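Local coordinates for protein afamin (Homo sapiens, PDB 6FAK) that carries hydrophobic molecules in body fluids, binding vitamin E and keeping lipidated Wnt proteins soluble and active, at residues H215-A220 and E348-V353; T328-F333 and Q354-L359. One frame throughout, in Å; residues are numbered along the deposited sequence.

Contact 1 (H215-A220 and E348-V353); sequences HFIYIA and ELLRIV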
loop_
_atom_site.group_PDB
_atom_site.type_symbol
_atom_site.label_atom_id
_atom_site.label_comp_id
_atom_site.label_asym_id
_atom_site.label_seq_id
_atom_site.Cartn_x
_atom_site.Cartn_y
_atom_site.Cartn_z
ATOM N N HIS A 215 15.379 -5.834 3.416
ATOM C CA HIS A 215 16.127 -5.596 2.157
ATOM C C HIS A 215 16.258 -6.848 1.238
ATOM O O HIS A 215 16.672 -6.750 0.059
ATOM C CB HIS A 215 17.506 -5.003 2.432
ATOM C CG HIS A 215 18.563 -6.020 2.714
ATOM N ND1 HIS A 215 18.645 -6.691 3.918
ATOM C CD2 HIS A 215 19.589 -6.479 1.959
ATOM C CE1 HIS A 215 19.649 -7.548 3.878
ATOM N NE2 HIS A 215 20.257 -7.421 2.714
ATOM N N PHE A 216 15.860 -8.006 1.746
ATOM C CA PHE A 216 15.591 -9.151 0.873
ATOM C C PHE A 216 14.472 -8.911 -0.158
ATOM O O PHE A 216 14.549 -9.392 -1.306
ATOM C CB PHE A 216 15.446 -10.444 1.677
ATOM C CG PHE A 216 16.772 -10.987 2.107
ATOM C CD1 PHE A 216 17.497 -10.380 3.150
ATOM C CD2 PHE A 216 17.369 -12.021 1.422
ATOM C CE1 PHE A 216 18.755 -10.862 3.534
ATOM C CE2 PHE A 216 18.636 -12.491 1.786
ATOM C CZ PHE A 216 19.340 -11.915 2.814
ATOM N N ILE A 217 13.505 -8.089 0.235
ATOM C CA ILE A 217 12.473 -7.641 -0.678
ATOM C C ILE A 217 13.083 -6.924 -1.880
ATOM O O ILE A 217 12.669 -7.176 -2.980
ATOM C CB ILE A 217 11.444 -6.677 -0.011
ATOM C CG1 ILE A 217 10.633 -7.413 1.027
ATOM C CG2 ILE A 217 10.495 -6.049 -1.055
ATOM C CD1 ILE A 217 9.721 -6.481 1.806
ATOM N N TYR A 218 14.042 -6.024 -1.652
ATOM C CA TYR A 218 14.616 -5.224 -2.720
ATOM C C TYR A 218 15.534 -6.083 -3.582
ATOM O O TYR A 218 15.650 -5.882 -4.805
ATOM C CB TYR A 218 15.363 -3.953 -2.196
ATOM C CG TYR A 218 14.818 -3.260 -0.937
ATOM C CD1 TYR A 218 13.468 -2.887 -0.841
ATOM C CD2 TYR A 218 15.671 -2.905 0.120
ATOM C CE1 TYR A 218 12.979 -2.257 0.320
ATOM C CE2 TYR A 218 15.204 -2.236 1.250
ATOM C CZ TYR A 218 13.848 -1.926 1.366
ATOM O OH TYR A 218 13.380 -1.318 2.527
ATOM N N ILE A 219 16.231 -7.033 -2.969
ATOM C CA ILE A 219 17.064 -7.948 -3.763
ATOM C C ILE A 219 16.159 -8.708 -4.699
ATOM O O ILE A 219 16.454 -8.840 -5.910
ATOM C CB ILE A 219 17.890 -8.940 -2.904
ATOM C CG1 ILE A 219 18.953 -8.218 -2.059
ATOM C CG2 ILE A 219 18.566 -9.985 -3.820
ATOM C CD1 ILE A 219 19.458 -9.029 -0.868
ATOM N N ALA A 220 15.047 -9.217 -4.163
ATOM C CA ALA A 220 14.163 -10.034 -5.002
ATOM C C ALA A 220 13.564 -9.223 -6.148
ATOM O O ALA A 220 13.606 -9.680 -7.247
ATOM C CB ALA A 220 13.071 -10.721 -4.196
ATOM N N GLU A 348 6.425 -15.359 -2.556
ATOM C CA GLU A 348 6.827 -16.711 -2.881
ATOM C C GLU A 348 8.366 -16.817 -2.871
ATOM O O GLU A 348 8.890 -17.734 -2.326
ATOM C CB GLU A 348 6.256 -17.219 -4.213
ATOM C CG GLU A 348 6.584 -18.721 -4.438
ATOM C CD GLU A 348 5.928 -19.657 -3.397
ATOM O OE1 GLU A 348 4.860 -19.309 -2.832
ATOM O OE2 GLU A 348 6.446 -20.779 -3.182
ATOM N N LEU A 349 9.058 -15.856 -3.458
ATOM C CA LEU A 349 10.532 -15.883 -3.435
ATOM C C LEU A 349 11.073 -15.824 -2.004
ATOM O O LEU A 349 11.988 -16.513 -1.693
ATOM C CB LEU A 349 11.102 -14.747 -4.228
ATOM C CG LEU A 349 10.833 -14.837 -5.728
ATOM C CD1 LEU A 349 11.096 -13.517 -6.390
ATOM C CD2 LEU A 349 11.641 -15.950 -6.364
ATOM N N LEU A 350 10.476 -14.986 -1.154
ATOM C CA LEU A 350 10.926 -14.897 0.227
ATOM C C LEU A 350 10.605 -16.141 1.033
ATOM O O LEU A 350 11.378 -16.480 1.904
ATOM C CB LEU A 350 10.337 -13.663 0.927
ATOM C CG LEU A 350 10.673 -12.376 0.151
ATOM C CD1 LEU A 350 9.926 -11.216 0.805
ATOM C CD2 LEU A 350 12.150 -12.123 0.079
ATOM N N ARG A 351 9.465 -16.819 0.765
ATOM C CA ARG A 351 9.208 -18.100 1.366
ATOM C C ARG A 351 10.309 -19.146 0.989
ATOM O O ARG A 351 10.791 -19.885 1.854
ATOM C CB ARG A 351 7.790 -18.630 1.023
ATOM C CG ARG A 351 6.685 -17.824 1.711
ATOM C CD ARG A 351 5.355 -18.497 1.493
ATOM N NE ARG A 351 4.835 -18.268 0.156
ATOM C CZ ARG A 351 4.050 -17.275 -0.245
ATOM N NH1 ARG A 351 3.750 -16.274 0.563
ATOM N NH2 ARG A 351 3.601 -17.255 -1.484
ATOM N N ILE A 352 10.680 -19.153 -0.283
ATOM C CA ILE A 352 11.732 -20.016 -0.790
ATOM C C ILE A 352 13.078 -19.739 -0.100
ATOM O O ILE A 352 13.790 -20.682 0.294
ATOM C CB ILE A 352 11.787 -19.979 -2.358
ATOM C CG1 ILE A 352 10.541 -20.721 -2.861
ATOM C CG2 ILE A 352 13.078 -20.614 -2.904
ATOM C CD1 ILE A 352 10.236 -20.489 -4.308
ATOM N N VAL A 353 13.397 -18.468 0.101
ATOM C CA VAL A 353 14.635 -18.120 0.788
ATOM C C VAL A 353 14.612 -18.680 2.217
ATOM O O VAL A 353 15.615 -19.280 2.667
ATOM C CB VAL A 353 14.920 -16.610 0.787
ATOM C CG1 VAL A 353 16.165 -16.312 1.613
ATOM C CG2 VAL A 353 15.104 -16.051 -0.635
#

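Contact 2 (T328-F333 and Q354-L359); sequences TFFAKF and QIYKDL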
loop_
_atom_site.group_PDB
_atom_site.type_symbol
_atom_site.label_atom_id
_atom_site.label_comp_id
_atom_site.label_asym_id
_atom_site.label_seq_id
_atom_site.Cartn_x
_atom_site.Cartn_y
_atom_site.Cartn_z
ATOM N N THR A 328 25.378 -12.569 3.192
ATOM C CA THR A 328 25.729 -12.417 1.801
ATOM C C THR A 328 25.423 -13.684 0.989
ATOM O O THR A 328 25.013 -13.602 -0.165
ATOM C CB THR A 328 27.184 -11.945 1.631
ATOM O OG1 THR A 328 27.383 -10.724 2.374
ATOM C CG2 THR A 328 27.496 -11.652 0.191
ATOM N N PHE A 329 25.640 -14.841 1.587
ATOM C CA PHE A 329 25.347 -16.107 0.935
ATOM C C PHE A 329 23.828 -16.174 0.549
ATOM O O PHE A 329 23.469 -16.548 -0.555
ATOM C CB PHE A 329 25.678 -17.255 1.908
ATOM C CG PHE A 329 25.216 -18.598 1.437
ATOM C CD1 PHE A 329 25.956 -19.295 0.513
ATOM C CD2 PHE A 329 24.059 -19.143 1.909
ATOM C CE1 PHE A 329 25.510 -20.511 0.017
ATOM C CE2 PHE A 329 23.599 -20.368 1.422
ATOM C CZ PHE A 329 24.337 -21.033 0.478
ATOM N N PHE A 330 22.953 -15.880 1.518
ATOM C CA PHE A 330 21.492 -15.820 1.222
ATOM C C PHE A 330 21.057 -14.681 0.270
ATOM O O PHE A 330 20.098 -14.845 -0.507
ATOM C CB PHE A 330 20.643 -15.886 2.518
ATOM C CG PHE A 330 20.745 -17.217 3.234
ATOM C CD1 PHE A 330 20.299 -18.373 2.632
ATOM C CD2 PHE A 330 21.304 -17.309 4.511
ATOM C CE1 PHE A 330 20.442 -19.609 3.273
ATOM C CE2 PHE A 330 21.440 -18.510 5.155
ATOM C CZ PHE A 330 21.027 -19.676 4.527
ATOM N N ALA A 331 21.719 -13.542 0.347
ATOM C CA ALA A 331 21.519 -12.491 -0.673
ATOM C C ALA A 331 21.838 -12.973 -2.089
ATOM O O ALA A 331 21.078 -12.714 -3.027
ATOM C CB ALA A 331 22.340 -11.234 -0.343
ATOM N N LYS A 332 22.973 -13.680 -2.241
ATOM C CA LYS A 332 23.334 -14.250 -3.519
ATOM C C LYS A 332 22.329 -15.322 -3.993
ATOM O O LYS A 332 21.985 -15.384 -5.180
ATOM C CB LYS A 332 24.737 -14.846 -3.501
ATOM C CG LYS A 332 25.273 -15.013 -4.915
ATOM C CD LYS A 332 26.746 -15.320 -4.959
ATOM C CE LYS A 332 27.336 -15.036 -6.364
ATOM N NZ LYS A 332 26.429 -15.296 -7.523
ATOM N N PHE A 333 21.885 -16.178 -3.088
ATOM C CA PHE A 333 20.815 -17.133 -3.414
ATOM C C PHE A 333 19.544 -16.402 -3.894
ATOM O O PHE A 333 18.982 -16.740 -4.929
ATOM C CB PHE A 333 20.467 -18.040 -2.225
ATOM C CG PHE A 333 19.279 -18.913 -2.509
ATOM C CD1 PHE A 333 19.403 -20.025 -3.328
ATOM C CD2 PHE A 333 18.003 -18.559 -2.013
ATOM C CE1 PHE A 333 18.287 -20.804 -3.619
ATOM C CE2 PHE A 333 16.900 -19.338 -2.281
ATOM C CZ PHE A 333 17.023 -20.456 -3.086
ATOM N N GLN A 354 13.488 -18.528 2.917
ATOM C CA GLN A 354 13.381 -19.039 4.278
ATOM C C GLN A 354 13.479 -20.549 4.365
ATOM O O GLN A 354 14.115 -21.106 5.288
ATOM C CB GLN A 354 12.052 -18.592 4.901
ATOM C CG GLN A 354 11.886 -18.984 6.357
ATOM C CD GLN A 354 12.931 -18.294 7.225
ATOM O OE1 GLN A 354 13.064 -17.060 7.170
ATOM N NE2 GLN A 354 13.713 -19.077 7.974
ATOM N N ILE A 355 12.780 -21.217 3.463
ATOM C CA ILE A 355 12.858 -22.680 3.367
ATOM C C ILE A 355 14.290 -23.147 3.120
ATOM O O ILE A 355 14.717 -24.117 3.721
ATOM C CB ILE A 355 11.906 -23.208 2.327
ATOM C CG1 ILE A 355 10.495 -23.099 2.914
ATOM C CG2 ILE A 355 12.187 -24.662 1.951
ATOM C CD1 ILE A 355 9.441 -23.209 1.859
ATOM N N TYR A 356 14.991 -22.463 2.222
ATOM C CA TYR A 356 16.405 -22.791 1.943
ATOM C C TYR A 356 17.242 -22.605 3.217
ATOM O O TYR A 356 18.069 -23.463 3.562
ATOM C CB TYR A 356 16.928 -21.961 0.755
ATOM C CG TYR A 356 18.316 -22.329 0.290
ATOM C CD1 TYR A 356 18.623 -23.643 -0.041
ATOM C CD2 TYR A 356 19.314 -21.382 0.214
ATOM C CE1 TYR A 356 19.878 -24.017 -0.482
ATOM C CE2 TYR A 356 20.593 -21.741 -0.244
ATOM C CZ TYR A 356 20.865 -23.079 -0.556
ATOM O OH TYR A 356 22.155 -23.477 -0.945
ATOM N N LYS A 357 17.065 -21.482 3.896
ATOM C CA LYS A 357 17.747 -21.232 5.155
ATOM C C LYS A 357 17.478 -22.292 6.256
ATOM O O LYS A 357 18.427 -22.808 6.865
ATOM C CB LYS A 357 17.380 -19.845 5.660
ATOM C CG LYS A 357 17.954 -19.460 6.998
ATOM C CD LYS A 357 17.547 -17.998 7.294
ATOM C CE LYS A 357 18.156 -17.518 8.605
ATOM N NZ LYS A 357 17.676 -16.141 8.922
ATOM N N ASP A 358 16.214 -22.651 6.450
ATOM C CA ASP A 358 15.826 -23.747 7.374
ATOM C C ASP A 358 16.386 -25.110 6.944
ATOM O O ASP A 358 16.869 -25.879 7.786
ATOM C CB ASP A 358 14.293 -23.839 7.539
ATOM C CG ASP A 358 13.696 -22.547 8.075
ATOM O OD1 ASP A 358 14.468 -21.708 8.638
ATOM O OD2 ASP A 358 12.464 -22.336 7.883
ATOM N N LEU A 359 16.319 -25.413 5.654
ATOM C CA LEU A 359 16.877 -26.651 5.123
ATOM C C LEU A 359 18.370 -26.809 5.497
ATOM O O LEU A 359 18.821 -27.902 5.943
ATOM C CB LEU A 359 16.748 -26.665 3.581
ATOM C CG LEU A 359 17.564 -27.782 2.886
ATOM C CD1 LEU A 359 16.700 -29.026 2.914
ATOM C CD2 LEU A 359 17.922 -27.411 1.478
#

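Contact 1 (H215-A220 and E348-V353)
Phe-216 to Ala-220 and Glu-348 to Val-353 are short helical pieces whose axes come within 10.3 Å at an angle of 116°, and the backbones lie nearest at Ala-220 and Leu-349, with CA atoms 7.1 Å apart. The side chains that meet are apolar, and CD2 of Leu-350 also rests against the carbonyl O of Phe-216. Leu-350 contributes the largest share, because its branched end reaches two neighbours at once: CD1 lies 3.9 Å from CG1 of Ile-217, and CD2 packs 4.0 Å from CB of Phe-216. Both segments belong to the second albumin domain, and residues 215-220 lie in its pocket region for hydrophobic ligands; Leu-350 also lines the site of a bound polyether, probably from the crystallisation liquor. Ala-220 suits the close backbone approach, its lone methyl meeting CD1 of Leu-349 at 4.1 Å, while Val-353 touches the Phe-216 ring more loosely. On another side of helix 346-363, Arg-351 grips Glu-348 side-on, NE and NH2 both turned to OE1 in the guanidinium plane, the NH2 bond being 2.8 Å. Asp-451 pairs with the same NH2, and Ser-387 and Thr-384 hydrogen-bond to the carboxylate of Glu-348.

Contact 2 (T328-F333 and Q354-L359)
Phe-333 and Tyr-356 lay their rings face to face, centroids 4.3 Å apart and planes inclined by 24°, with CD2 of Tyr-356 above the centre of the phenylalanine ring. Both residues have CG anti to the backbone N (chi1 174° for Phe-333), and the rings overlap between the helices. CD2 of Tyr-356 lies at the edge of the Phe-330 ring, 3.7 Å from its CE1, and Phe-330 offers a face to CB of Lys-357 in a CH-pi contact. A lysine suits this margin: its aliphatic base covers the ring while the extended chain leads NZ away. Phe-329 crosses Tyr-356 at about a right angle, CE2 to CE2 at 3.7 Å, and its CD2 lies over the centre of the Phe-330 ring. An alanine in place of Phe-333 would probably open a gap beside Tyr-356 and leave its ring without its stacking mate. Farther out, the tyrosine OH hydrogen-bonds to O of Phe-312, a polar end that a phenylalanine lacks, and the Phe-312 ring meets Phe-333 edge-to-face. Helices 318-324 and 376-417 also touch the tyrosine. Phe-330, Phe-333 and Tyr-356 form an aromatic cluster between helical segments whose directions differ by 136°, within the all-helical albumin fold.

Overall arrangement
Contacts 1 and 2 have centres 10 Å apart and share helix 346-363, which supplies residues 348-353 to the first and 354-359 to the second, without a break. Their other halves come from helix 216-225 and helix 326-339, so the order along the chain is 215-220, 328-333, 348-353, 354-359, and the two contacts interlace. Those two helices also touch each other directly: CE2 of Phe-216 lies 3.6 Å from O of Phe-330, and CD1 of Ile-219 lies 3.7 Å from CB of Ala-331. Three helices of the second albumin domain thus pack against one another, each touching the other two, and tie the ligand-pocket region to later helices of the same domain.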